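Local coordinates for protein CdnC (Chryseobacterium gregarium DSM 19109, PDB 7MGV) that probably uses ATP to close single and bicyclic omega-ester macrocycles in a ribosomally made precursor peptide, as an ATP-grasp ligase of graspetide biosynthesis, at residues Leu60-Leu64 with Thr76-Pro80; Phe53-Pro59 with Ile120-Leu124; Gly159-Pro163 with Tyr310-Glu314. One frame throughout, in Å; residues are numbered along the deposited sequence.

Interaction 1: residues Leu60-Leu64 with Thr76-Pro80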
ATOM      1  N   LEU A  60      -1.939  22.512  -3.918  1.00 51.64           N
ATOM      2  CA  LEU A  60      -1.887  23.844  -4.514  1.00 58.27           C
ATOM      3  C   LEU A  60      -3.192  24.603  -4.302  1.00 57.40           C
ATOM      4  O   LEU A  60      -3.202  25.691  -3.715  1.00 64.53           O
ATOM      5  CB  LEU A  60      -1.552  23.740  -6.004  1.00 51.26           C
ATOM      6  CG  LEU A  60      -0.471  24.702  -6.502  1.00 57.46           C
ATOM      7  CD1 LEU A  60       0.799  24.565  -5.673  1.00 57.98           C
ATOM      8  CD2 LEU A  60      -0.176  24.472  -7.977  1.00 64.60           C
ATOM      9  N   LYS A  61      -4.310  24.047  -4.770  1.00 59.38           N
ATOM     10  CA  LYS A  61      -5.568  24.782  -4.804  1.00 56.84           C
ATOM     11  C   LYS A  61      -6.516  24.443  -3.656  1.00 66.51           C
ATOM     12  O   LYS A  61      -7.468  25.198  -3.426  1.00 69.61           O
ATOM     13  CB  LYS A  61      -6.272  24.554  -6.148  1.00 54.17           C
ATOM     14  CG  LYS A  61      -5.567  25.236  -7.321  1.00 54.70           C
ATOM     15  CD  LYS A  61      -6.199  24.871  -8.656  1.00 67.23           C
ATOM     16  CE  LYS A  61      -5.632  25.707  -9.796  1.00 65.89           C
ATOM     17  NZ  LYS A  61      -4.146  25.625  -9.883  1.00 60.75           N
ATOM     18  N   ASN A  62      -6.291  23.346  -2.937  1.00 62.43           N
ATOM     19  CA  ASN A  62      -7.006  23.070  -1.699  1.00 63.03           C
ATOM     20  C   ASN A  62      -6.062  23.191  -0.511  1.00 61.54           C
ATOM     21  O   ASN A  62      -4.839  23.092  -0.646  1.00 66.31           O
ATOM     22  CB  ASN A  62      -7.641  21.672  -1.692  1.00 64.36           C
ATOM     23  CG  ASN A  62      -8.418  21.368  -2.951  1.00 75.63           C
ATOM     24  OD1 ASN A  62      -7.946  20.634  -3.815  1.00 74.45           O
ATOM     25  ND2 ASN A  62      -9.616  21.930  -3.062  1.00 75.05           N
ATOM     26  N   LYS A  63      -6.647  23.415   0.666  1.00 49.04           N
ATOM     27  CA  LYS A  63      -5.889  23.437   1.913  1.00 52.18           C
ATOM     28  C   LYS A  63      -6.567  22.517   2.918  1.00 50.44           C
ATOM     29  O   LYS A  63      -7.748  22.695   3.225  1.00 55.57           O
ATOM     30  CB  LYS A  63      -5.767  24.863   2.464  1.00 62.78           C
ATOM     31  CG  LYS A  63      -5.215  25.857   1.453  1.00 73.02           C
ATOM     32  CD  LYS A  63      -5.673  27.279   1.735  1.00 69.94           C
ATOM     33  CE  LYS A  63      -4.837  28.291   0.963  1.00 75.91           C
ATOM     34  NZ  LYS A  63      -5.345  28.475  -0.426  1.00 87.62           N
ATOM     35  N   LEU A  64      -5.824  21.544   3.432  1.00 54.25           N
ATOM     36  CA  LEU A  64      -6.358  20.527   4.327  1.00 52.41           C
ATOM     37  C   LEU A  64      -5.623  20.585   5.660  1.00 47.86           C
ATOM     38  O   LEU A  64      -4.403  20.768   5.696  1.00 45.92           O
ATOM     39  CB  LEU A  64      -6.218  19.134   3.704  1.00 55.99           C
ATOM     40  CG  LEU A  64      -6.600  17.921   4.553  1.00 50.22           C
ATOM     41  CD1 LEU A  64      -8.111  17.817   4.709  1.00 45.84           C
ATOM     42  CD2 LEU A  64      -6.027  16.655   3.936  1.00 38.46           C
ATOM     43  N   THR A  76     -10.443  20.217   8.681  1.00 44.49           N
ATOM     44  CA  THR A  76     -11.088  21.186   7.807  1.00 55.29           C
ATOM     45  C   THR A  76     -10.426  21.208   6.437  1.00 53.19           C
ATOM     46  O   THR A  76      -9.202  21.074   6.315  1.00 51.50           O
ATOM     47  CB  THR A  76     -11.079  22.604   8.414  1.00 55.86           C
ATOM     48  OG1 THR A  76      -9.832  23.245   8.122  1.00 65.74           O
ATOM     49  CG2 THR A  76     -11.292  22.556   9.924  1.00 59.04           C
ATOM     50  N   LEU A  77     -11.261  21.396   5.414  1.00 49.55           N
ATOM     51  CA  LEU A  77     -10.876  21.381   4.010  1.00 58.85           C
ATOM     52  C   LEU A  77     -11.371  22.666   3.357  1.00 61.81           C
ATOM     53  O   LEU A  77     -12.562  22.990   3.433  1.00 60.29           O
ATOM     54  CB  LEU A  77     -11.460  20.161   3.303  1.00 49.36           C
ATOM     55  CG  LEU A  77     -11.612  20.185   1.782  1.00 50.32           C
ATOM     56  CD1 LEU A  77     -10.267  20.200   1.047  1.00 57.32           C
ATOM     57  CD2 LEU A  77     -12.473  19.017   1.332  1.00 57.64           C
ATOM     58  N   GLU A  78     -10.461  23.395   2.715  1.00 63.02           N
ATOM     59  CA  GLU A  78     -10.763  24.668   2.071  1.00 67.80           C
ATOM     60  C   GLU A  78     -10.556  24.521   0.571  1.00 68.77           C
ATOM     61  O   GLU A  78      -9.435  24.255   0.113  1.00 69.46           O
ATOM     62  CB  GLU A  78      -9.902  25.794   2.649  1.00 69.83           C
ATOM     63  CG  GLU A  78      -9.949  25.860   4.174  1.00 70.13           C
ATOM     64  CD  GLU A  78      -9.878  27.280   4.697  1.00 67.81           C
ATOM     65  OE1 GLU A  78     -10.073  27.476   5.916  1.00 78.36           O
ATOM     66  OE2 GLU A  78      -9.627  28.197   3.889  1.00 69.54           O
ATOM     67  N   THR A  79     -11.646  24.681  -0.174  1.00 72.31           N
ATOM     68  CA  THR A  79     -11.794  24.521  -1.608  1.00 77.42           C
ATOM     69  C   THR A  79     -12.058  25.874  -2.257  1.00 86.84           C
ATOM     70  O   THR A  79     -12.546  26.801  -1.597  1.00 77.08           O
ATOM     71  CB  THR A  79     -12.967  23.561  -1.889  1.00 82.64           C
ATOM     72  OG1 THR A  79     -12.780  22.342  -1.159  1.00 84.80           O
ATOM     73  CG2 THR A  79     -13.113  23.224  -3.366  1.00 77.89           C
ATOM     74  N   PRO A  80     -11.725  26.046  -3.540  1.00 89.18           N
ATOM     75  CA  PRO A  80     -12.212  27.227  -4.271  1.00 87.35           C
ATOM     76  C   PRO A  80     -13.722  27.379  -4.242  1.00 86.17           C
ATOM     77  O   PRO A  80     -14.219  28.502  -4.393  1.00 85.14           O
ATOM     78  CB  PRO A  80     -11.700  26.993  -5.697  1.00 76.89           C
ATOM     79  CG  PRO A  80     -10.451  26.207  -5.508  1.00 76.24           C
ATOM     80  CD  PRO A  80     -10.643  25.356  -4.272  1.00 83.44           C
TER
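Lys-63 and Glu-78 face each other as an antiparallel hydrogen-bonded pair near the open end of a beta hairpin, strands 63-69 and 72-78, in the MvdD-type pre-ATP-grasp region. Lys-63 N donates to Glu-78 O at 3.0 Å, and Glu-78 N donates back to Lys-63 O at 2.8 Å with an N-H...O angle of 159°; each donor lies in the carbonyl plane of its acceptor. The two side chains rise from one face of the sheet with Lys-63 CB and Glu-78 CB 4.2 Å apart. Their charged ends do not meet, since Lys-63 NZ stays 6.1 Å from Glu-78 OE2, too far for an ion pair. Asn-62 extends the contact beyond the paired residues: its CA lies 3.3 Å from Glu-78 O in a CA-H...O contact with an angle of 134° at the hydrogen, and its CB comes within 4.1 Å of Leu-77 CD1. Leu-64 and Leu-77 form the next, non-hydrogen-bonded pair on the opposite face; Leu-64 CG, anti to the backbone N (chi1 174°), carries CD1 to 4.3 Å from Leu-77 CB, and Leu-77 also touches Ile-51 and Phe-53. On its outer side, Leu-64 bonds through backbone N and O to Asn-169 and Thr-168 of the second subunit. The two Lys-63/Glu-78 backbone bonds thus set the register, while charged groups take the partly exposed face and leucines the buried one.

Interaction 2: residues Phe53-Pro59 with Ile120-Leu124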
ATOM      1  N   PHE A  53     -13.604  16.541  -2.754  1.00 55.17           N
ATOM      2  CA  PHE A  53     -12.180  16.786  -2.541  1.00 51.71           C
ATOM      3  C   PHE A  53     -11.458  16.322  -3.802  1.00 55.75           C
ATOM      4  O   PHE A  53     -11.165  15.133  -3.959  1.00 58.67           O
ATOM      5  CB  PHE A  53     -11.675  16.060  -1.296  1.00 45.96           C
ATOM      6  CG  PHE A  53     -10.275  16.442  -0.882  1.00 54.60           C
ATOM      7  CD1 PHE A  53      -9.588  17.460  -1.526  1.00 55.44           C
ATOM      8  CD2 PHE A  53      -9.647  15.777   0.159  1.00 56.11           C
ATOM      9  CE1 PHE A  53      -8.303  17.802  -1.143  1.00 53.35           C
ATOM     10  CE2 PHE A  53      -8.364  16.117   0.547  1.00 55.27           C
ATOM     11  CZ  PHE A  53      -7.692  17.130  -0.105  1.00 47.93           C
ATOM     12  N   ASN A  54     -11.174  17.263  -4.698  1.00 59.01           N
ATOM     13  CA  ASN A  54     -10.472  16.942  -5.933  1.00 62.33           C
ATOM     14  C   ASN A  54      -8.980  16.852  -5.645  1.00 59.74           C
ATOM     15  O   ASN A  54      -8.365  17.820  -5.180  1.00 52.05           O
ATOM     16  CB  ASN A  54     -10.778  17.978  -7.010  1.00 64.08           C
ATOM     17  CG  ASN A  54     -11.968  17.584  -7.861  1.00 69.89           C
ATOM     18  OD1 ASN A  54     -12.230  18.187  -8.900  1.00 73.66           O
ATOM     19  ND2 ASN A  54     -12.693  16.559  -7.424  1.00 73.60           N
ATOM     20  N   VAL A  55      -8.402  15.687  -5.932  1.00 56.64           N
ATOM     21  CA  VAL A  55      -7.108  15.328  -5.369  1.00 54.37           C
ATOM     22  C   VAL A  55      -5.939  15.921  -6.146  1.00 52.68           C
ATOM     23  O   VAL A  55      -4.856  16.102  -5.575  1.00 48.37           O
ATOM     24  CB  VAL A  55      -7.014  13.794  -5.281  1.00 52.30           C
ATOM     25  CG1 VAL A  55      -6.521  13.191  -6.589  1.00 49.10           C
ATOM     26  CG2 VAL A  55      -6.154  13.382  -4.117  1.00 46.47           C
ATOM     27  N   ASP A  56      -6.121  16.236  -7.431  1.00 50.98           N
ATOM     28  CA  ASP A  56      -5.051  16.875  -8.188  1.00 48.59           C
ATOM     29  C   ASP A  56      -4.823  18.313  -7.748  1.00 54.02           C
ATOM     30  O   ASP A  56      -3.732  18.851  -7.970  1.00 51.04           O
ATOM     31  CB  ASP A  56      -5.361  16.831  -9.685  1.00 54.09           C
ATOM     32  CG  ASP A  56      -6.749  17.344 -10.010  1.00 62.91           C
ATOM     33  OD1 ASP A  56      -7.653  17.205  -9.159  1.00 61.91           O
ATOM     34  OD2 ASP A  56      -6.936  17.883 -11.122  1.00 66.82           O
ATOM     35  N   GLU A  57      -5.819  18.940  -7.126  1.00 59.31           N
ATOM     36  CA  GLU A  57      -5.698  20.315  -6.661  1.00 64.15           C
ATOM     37  C   GLU A  57      -5.062  20.422  -5.281  1.00 64.44           C
ATOM     38  O   GLU A  57      -4.983  21.530  -4.741  1.00 64.54           O
ATOM     39  CB  GLU A  57      -7.072  20.988  -6.648  1.00 61.29           C
ATOM     40  CG  GLU A  57      -7.887  20.805  -7.919  1.00 70.25           C
ATOM     41  CD  GLU A  57      -7.415  21.670  -9.079  1.00 79.95           C
ATOM     42  OE1 GLU A  57      -8.229  22.481  -9.570  1.00 83.33           O
ATOM     43  OE2 GLU A  57      -6.252  21.538  -9.516  1.00 71.88           O
ATOM     44  N   TYR A  58      -4.616  19.307  -4.697  1.00 55.81           N
ATOM     45  CA  TYR A  58      -3.895  19.315  -3.430  1.00 49.03           C
ATOM     46  C   TYR A  58      -2.410  19.148  -3.698  1.00 49.21           C
ATOM     47  O   TYR A  58      -2.032  18.271  -4.486  1.00 45.02           O
ATOM     48  CB  TYR A  58      -4.390  18.189  -2.523  1.00 47.84           C
ATOM     49  CG  TYR A  58      -3.614  18.045  -1.231  1.00 47.43           C
ATOM     50  CD1 TYR A  58      -3.877  18.870  -0.145  1.00 38.52           C
ATOM     51  CD2 TYR A  58      -2.621  17.082  -1.095  1.00 41.59           C
ATOM     52  CE1 TYR A  58      -3.170  18.744   1.036  1.00 45.16           C
ATOM     53  CE2 TYR A  58      -1.909  16.949   0.083  1.00 41.90           C
ATOM     54  CZ  TYR A  58      -2.188  17.783   1.144  1.00 43.48           C
ATOM     55  OH  TYR A  58      -1.484  17.653   2.318  1.00 46.24           O
ATOM     56  N   PRO A  59      -1.529  19.943  -3.070  1.00 48.02           N
ATOM     57  CA  PRO A  59      -1.829  20.945  -2.048  1.00 47.61           C
ATOM     58  C   PRO A  59      -1.958  22.365  -2.593  1.00 49.95           C
ATOM     59  O   PRO A  59      -2.074  23.307  -1.810  1.00 51.45           O
ATOM     60  CB  PRO A  59      -0.617  20.843  -1.131  1.00 43.17           C
ATOM     61  CG  PRO A  59       0.510  20.598  -2.094  1.00 43.87           C
ATOM     62  CD  PRO A  59      -0.073  19.804  -3.259  1.00 44.29           C
ATOM     63  N   ILE A 120       3.679  14.948   0.423  1.00 42.00           N
ATOM     64  CA  ILE A 120       2.301  15.283   0.067  1.00 36.91           C
ATOM     65  C   ILE A 120       1.453  14.019  -0.009  1.00 45.91           C
ATOM     66  O   ILE A 120       0.373  13.928   0.598  1.00 44.89           O
ATOM     67  CB  ILE A 120       2.273  16.061  -1.261  1.00 32.68           C
ATOM     68  CG1 ILE A 120       2.795  17.485  -1.067  1.00 44.95           C
ATOM     69  CG2 ILE A 120       0.875  16.072  -1.854  1.00 36.73           C
ATOM     70  CD1 ILE A 120       3.216  18.164  -2.355  1.00 48.31           C
ATOM     71  N   ARG A 121       1.933  13.022  -0.761  1.00 39.61           N
ATOM     72  CA  ARG A 121       1.197  11.775  -0.908  1.00 39.40           C
ATOM     73  C   ARG A 121       1.005  11.086   0.432  1.00 40.89           C
ATOM     74  O   ARG A 121      -0.078  10.567   0.718  1.00 42.23           O
ATOM     75  CB  ARG A 121       1.920  10.846  -1.883  1.00 42.65           C
ATOM     76  CG  ARG A 121       1.124   9.602  -2.244  1.00 38.36           C
ATOM     77  CD  ARG A 121       1.875   8.722  -3.230  1.00 40.30           C
ATOM     78  NE  ARG A 121       2.782   7.796  -2.559  1.00 38.41           N
ATOM     79  CZ  ARG A 121       3.761   7.137  -3.170  1.00 44.84           C
ATOM     80  NH1 ARG A 121       3.961   7.302  -4.471  1.00 46.96           N
ATOM     81  NH2 ARG A 121       4.539   6.313  -2.484  1.00 34.92           N
ATOM     82  N   ASN A 122       2.042  11.074   1.271  1.00 37.06           N
ATOM     83  CA  ASN A 122       1.919  10.392   2.552  1.00 37.16           C
ATOM     84  C   ASN A 122       0.939  11.107   3.468  1.00 41.58           C
ATOM     85  O   ASN A 122       0.129  10.459   4.133  1.00 39.51           O
ATOM     86  CB  ASN A 122       3.283  10.267   3.220  1.00 34.58           C
ATOM     87  CG  ASN A 122       3.284   9.259   4.350  1.00 47.50           C
ATOM     88  OD1 ASN A 122       2.721   9.503   5.417  1.00 57.84           O
ATOM     89  ND2 ASN A 122       3.915   8.113   4.119  1.00 41.42           N
ATOM     90  N   THR A 123       0.979  12.441   3.504  1.00 46.28           N
ATOM     91  CA  THR A 123       0.040  13.191   4.332  1.00 41.53           C
ATOM     92  C   THR A 123      -1.397  12.930   3.899  1.00 38.21           C
ATOM     93  O   THR A 123      -2.274  12.656   4.732  1.00 45.25           O
ATOM     94  CB  THR A 123       0.362  14.687   4.258  1.00 46.09           C
ATOM     95  OG1 THR A 123       1.614  14.940   4.906  1.00 44.40           O
ATOM     96  CG2 THR A 123      -0.729  15.508   4.930  1.00 44.37           C
ATOM     97  N   LEU A 124      -1.651  12.977   2.591  1.00 34.84           N
ATOM     98  CA  LEU A 124      -3.021  12.819   2.111  1.00 35.73           C
ATOM     99  C   LEU A 124      -3.514  11.383   2.286  1.00 39.50           C
ATOM    100  O   LEU A 124      -4.632  11.153   2.768  1.00 41.08           O
ATOM    101  CB  LEU A 124      -3.109  13.249   0.652  1.00 38.31           C
ATOM    102  CG  LEU A 124      -4.477  13.029   0.020  1.00 43.15           C
ATOM    103  CD1 LEU A 124      -5.316  14.295   0.086  1.00 46.75           C
ATOM    104  CD2 LEU A 124      -4.277  12.571  -1.397  1.00 36.85           C
TER
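Leu-124 pushes its branched end into a hollow formed by Phe-53, Val-55 and Tyr-58, and so joins helix 110-130 to the end of strand 48-54. That strand is an outer member of the parallel four-stranded sheet of a Rossmann-like pre-ATP-grasp domain, and the helix belongs to the connection between its strands 91-94 and 134-136. With CG anti to the backbone N (chi1 176°), Leu-124 reaches away from the helix and its two methyls part. CD1 of Leu-124 settles 3.6 Å from Phe-53 CE2, while CD2 of Leu-124 turns to Val-55 CG2 at 3.4 Å. The same CD1 also lies over one face of the Tyr-58 ring, 4.0 Å above its plane and offset toward the rim. On the ring's opposite face Pro-59 CB stands 3.8 Å above the plane, over the centre; the peptide between Tyr-58 and Pro-59 is cis. The Tyr-58 ring is thus a plate held between Leu-124 and its own neighbour. Ile-120 provides a second bump: its CD1 meets Pro-59 CG at 3.6 Å, and its CG2 meets Tyr-58 CE2 at 3.5 Å. An alanine at Tyr-58 would lose the whole ring, which is likely to leave a gap between Ile-120 and Leu-124 and deprive the leucine methyl of one wall of its hollow. The second subunit adds packing through Pro-223 on Tyr-58 and Tyr-221 on Ile-120. Thr-123 sets its methyl CG2 3.5 Å from Tyr-58 OH, its own hydroxyl being bonded instead to Glu-119 O one turn earlier. At the ring's edge, in its plane, lies the carbonyl Ile-120 O, 3.8 Å from Tyr-58 CE2.

Interaction 3: residues Gly159-Pro163 with Tyr310-Glu314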
ATOM      1  N   GLY A 159     -13.533 -21.291  -4.906  1.00 36.95           N
ATOM      2  CA  GLY A 159     -14.154 -22.224  -5.829  1.00 38.20           C
ATOM      3  C   GLY A 159     -14.192 -21.740  -7.260  1.00 46.43           C
ATOM      4  O   GLY A 159     -14.642 -22.490  -8.138  1.00 46.18           O
ATOM      5  N   PHE A 160     -13.746 -20.517  -7.537  1.00 42.34           N
ATOM      6  CA  PHE A 160     -13.646 -20.050  -8.910  1.00 39.69           C
ATOM      7  C   PHE A 160     -12.676 -20.926  -9.688  1.00 34.12           C
ATOM      8  O   PHE A 160     -11.656 -21.377  -9.156  1.00 39.81           O
ATOM      9  CB  PHE A 160     -13.154 -18.601  -8.957  1.00 42.23           C
ATOM     10  CG  PHE A 160     -14.194 -17.582  -8.590  1.00 41.25           C
ATOM     11  CD1 PHE A 160     -15.194 -17.232  -9.484  1.00 40.08           C
ATOM     12  CD2 PHE A 160     -14.150 -16.946  -7.360  1.00 33.95           C
ATOM     13  CE1 PHE A 160     -16.143 -16.281  -9.149  1.00 39.12           C
ATOM     14  CE2 PHE A 160     -15.095 -15.994  -7.019  1.00 35.64           C
ATOM     15  CZ  PHE A 160     -16.091 -15.661  -7.915  1.00 36.67           C
ATOM     16  N   LYS A 161     -13.002 -21.173 -10.951  1.00 42.70           N
ATOM     17  CA  LYS A 161     -12.020 -21.715 -11.876  1.00 42.55           C
ATOM     18  C   LYS A 161     -11.166 -20.574 -12.411  1.00 35.43           C
ATOM     19  O   LYS A 161     -11.700 -19.553 -12.854  1.00 35.00           O
ATOM     20  CB  LYS A 161     -12.705 -22.462 -13.019  1.00 43.82           C
ATOM     21  CG  LYS A 161     -13.625 -23.573 -12.551  1.00 56.65           C
ATOM     22  CD  LYS A 161     -12.866 -24.583 -11.698  1.00 63.70           C
ATOM     23  CE  LYS A 161     -13.708 -25.066 -10.526  1.00 67.57           C
ATOM     24  NZ  LYS A 161     -15.016 -25.599 -10.987  1.00 65.58           N
ATOM     25  N   ILE A 162      -9.848 -20.737 -12.341  1.00 26.18           N
ATOM     26  CA  ILE A 162      -8.928 -19.721 -12.839  1.00 35.83           C
ATOM     27  C   ILE A 162      -8.051 -20.367 -13.904  1.00 37.85           C
ATOM     28  O   ILE A 162      -7.869 -21.594 -13.890  1.00 42.60           O
ATOM     29  CB  ILE A 162      -8.090 -19.125 -11.698  1.00 43.94           C
ATOM     30  CG1 ILE A 162      -7.149 -20.183 -11.107  1.00 39.28           C
ATOM     31  CG2 ILE A 162      -8.984 -18.523 -10.617  1.00 34.41           C
ATOM     32  CD1 ILE A 162      -6.048 -19.598 -10.249  1.00 38.55           C
ATOM     33  N   PRO A 163      -7.509 -19.605 -14.851  1.00 40.64           N
ATOM     34  CA  PRO A 163      -6.631 -20.212 -15.853  1.00 27.93           C
ATOM     35  C   PRO A 163      -5.338 -20.693 -15.219  1.00 35.40           C
ATOM     36  O   PRO A 163      -4.913 -20.206 -14.168  1.00 34.87           O
ATOM     37  CB  PRO A 163      -6.364 -19.071 -16.844  1.00 33.56           C
ATOM     38  CG  PRO A 163      -7.353 -18.001 -16.508  1.00 31.60           C
ATOM     39  CD  PRO A 163      -7.659 -18.155 -15.060  1.00 35.88           C
ATOM     40  N   TYR A 310     -16.919 -20.941 -16.317  1.00 47.06           N
ATOM     41  CA  TYR A 310     -16.649 -19.549 -15.984  1.00 43.23           C
ATOM     42  C   TYR A 310     -15.254 -19.434 -15.384  1.00 42.58           C
ATOM     43  O   TYR A 310     -14.935 -20.120 -14.407  1.00 44.19           O
ATOM     44  CB  TYR A 310     -17.705 -19.016 -15.014  1.00 50.41           C
ATOM     45  CG  TYR A 310     -19.059 -18.792 -15.653  1.00 43.19           C
ATOM     46  CD1 TYR A 310     -19.824 -19.860 -16.106  1.00 51.15           C
ATOM     47  CD2 TYR A 310     -19.573 -17.511 -15.805  1.00 47.85           C
ATOM     48  CE1 TYR A 310     -21.059 -19.658 -16.694  1.00 52.57           C
ATOM     49  CE2 TYR A 310     -20.809 -17.300 -16.389  1.00 50.33           C
ATOM     50  CZ  TYR A 310     -21.547 -18.377 -16.832  1.00 46.15           C
ATOM     51  OH  TYR A 310     -22.775 -18.168 -17.414  1.00 46.98           O
ATOM     52  N   TYR A 311     -14.428 -18.565 -15.967  1.00 41.33           N
ATOM     53  CA  TYR A 311     -13.055 -18.354 -15.533  1.00 36.20           C
ATOM     54  C   TYR A 311     -12.928 -16.950 -14.960  1.00 40.56           C
ATOM     55  O   TYR A 311     -13.213 -15.964 -15.653  1.00 40.33           O
ATOM     56  CB  TYR A 311     -12.077 -18.537 -16.693  1.00 37.14           C
ATOM     57  CG  TYR A 311     -11.793 -19.976 -17.059  1.00 40.82           C
ATOM     58  CD1 TYR A 311     -12.680 -20.703 -17.843  1.00 41.84           C
ATOM     59  CD2 TYR A 311     -10.630 -20.604 -16.632  1.00 43.57           C
ATOM     60  CE1 TYR A 311     -12.422 -22.016 -18.184  1.00 45.19           C
ATOM     61  CE2 TYR A 311     -10.363 -21.918 -16.968  1.00 44.77           C
ATOM     62  CZ  TYR A 311     -11.262 -22.618 -17.745  1.00 47.79           C
ATOM     63  OH  TYR A 311     -11.001 -23.925 -18.082  1.00 48.61           O
ATOM     64  N   PHE A 312     -12.516 -16.872 -13.698  1.00 38.61           N
ATOM     65  CA  PHE A 312     -12.147 -15.605 -13.084  1.00 35.97           C
ATOM     66  C   PHE A 312     -10.817 -15.133 -13.655  1.00 35.55           C
ATOM     67  O   PHE A 312      -9.888 -15.927 -13.835  1.00 39.33           O
ATOM     68  CB  PHE A 312     -12.055 -15.786 -11.565  1.00 35.85           C
ATOM     69  CG  PHE A 312     -11.586 -14.569 -10.819  1.00 35.16           C
ATOM     70  CD1 PHE A 312     -10.236 -14.356 -10.583  1.00 34.67           C
ATOM     71  CD2 PHE A 312     -12.498 -13.654 -10.322  1.00 31.05           C
ATOM     72  CE1 PHE A 312      -9.805 -13.243  -9.886  1.00 27.73           C
ATOM     73  CE2 PHE A 312     -12.072 -12.538  -9.623  1.00 33.84           C
ATOM     74  CZ  PHE A 312     -10.724 -12.334  -9.404  1.00 28.75           C
ATOM     75  N   ILE A 313     -10.717 -13.838 -13.951  1.00 36.59           N
ATOM     76  CA  ILE A 313      -9.506 -13.252 -14.507  1.00 32.07           C
ATOM     77  C   ILE A 313      -8.839 -12.310 -13.512  1.00 35.81           C
ATOM     78  O   ILE A 313      -7.658 -12.463 -13.196  1.00 31.28           O
ATOM     79  CB  ILE A 313      -9.806 -12.532 -15.841  1.00 30.85           C
ATOM     80  CG1 ILE A 313     -10.475 -13.497 -16.823  1.00 30.44           C
ATOM     81  CG2 ILE A 313      -8.530 -11.956 -16.438  1.00 22.41           C
ATOM     82  CD1 ILE A 313      -9.678 -14.763 -17.075  1.00 23.56           C
ATOM     83  N   GLU A 314      -9.586 -11.336 -13.000  1.00 30.56           N
ATOM     84  CA  GLU A 314      -9.074 -10.412 -11.994  1.00 38.71           C
ATOM     85  C   GLU A 314     -10.234  -9.587 -11.459  1.00 36.14           C
ATOM     86  O   GLU A 314     -11.320  -9.545 -12.044  1.00 32.94           O
ATOM     87  CB  GLU A 314      -7.982  -9.496 -12.558  1.00 41.82           C
ATOM     88  CG  GLU A 314      -8.491  -8.414 -13.491  1.00 41.49           C
ATOM     89  CD  GLU A 314      -7.419  -7.397 -13.833  1.00 58.40           C
ATOM     90  OE1 GLU A 314      -6.854  -6.789 -12.899  1.00 61.08           O
ATOM     91  OE2 GLU A 314      -7.136  -7.208 -15.035  1.00 57.92           O
TER
HETATM   92  O   HOH W   1     -15.609 -20.381 -11.611  1.00 45.85           O
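Tyr-311 and Lys-161 meet where the loop after helix 148-158 crosses the start of strand 310-316, and the tyrosine side chain then runs along the loop. Its CB lies 4.0 Å from Lys-161 O. With CG beside its own backbone N (chi1 -77°), the ring is carried alongside the peptide that joins Ile-162 to Pro-163: Tyr-311 CD2 is 3.7 Å from Pro-163 N, which sits in the ring plane at the edge, and the carbonyl carbon of Ile-162 lies near that plane too. One atom further out, Tyr-311 CE2 comes 4.0 Å from Ile-162 O, after which the ring leads past the loop to its hydroxyl.

Strand 310-316 is an outer strand of an antiparallel five-stranded sheet in the ATP-grasp part of the chain, and where the loop meets it the end-to-end directions of residues 160-163 and 310-313 are 66° apart. The direct hydrogen bond runs from Phe-312 N to Lys-161 O at 2.9 Å, with a C=O...N angle of 169°, the donor nearly in line with the carbonyl. A water adds a second polar link, accepting from Lys-161 N at 2.8 Å and donating to Tyr-310 O at 2.9 Å. Phe-160 and Phe-312 pack obliquely in a buried layer that includes Ala-155 of helix 148-158. At the other end Pro-163 brings its CD to 3.4 Å from Phe-312 O and sets CG against Ile-313 CD1. Pro-163 also lines the nucleotide pocket, where its side chain touches the bound ADP and Ile-230, another residue of that pocket.

Along the chain, the hairpin pairing of interaction 1 falls within the stretch that interaction 2 spans, and interaction 3 follows both. Interactions 1 and 2 have centres 9 Å apart in the pre-ATP-grasp region and touch directly: Asn-62 N lies 2.9 Å from Glu-57 O, a probable hydrogen bond, and Leu-77 CD1 packs on Phe-53 CE1 at 3.8 Å. Hairpin, edge strand 48-54 and helix 110-130 therefore form one continuous unit. Interaction 3 lies on the other side of the chain's centre, its own centre 44 Å from interaction 1 and 36 Å from interaction 2, beside the ADP pocket. All three sites reach the second subunit, consistent with a dimer in which both regions contribute to the interface.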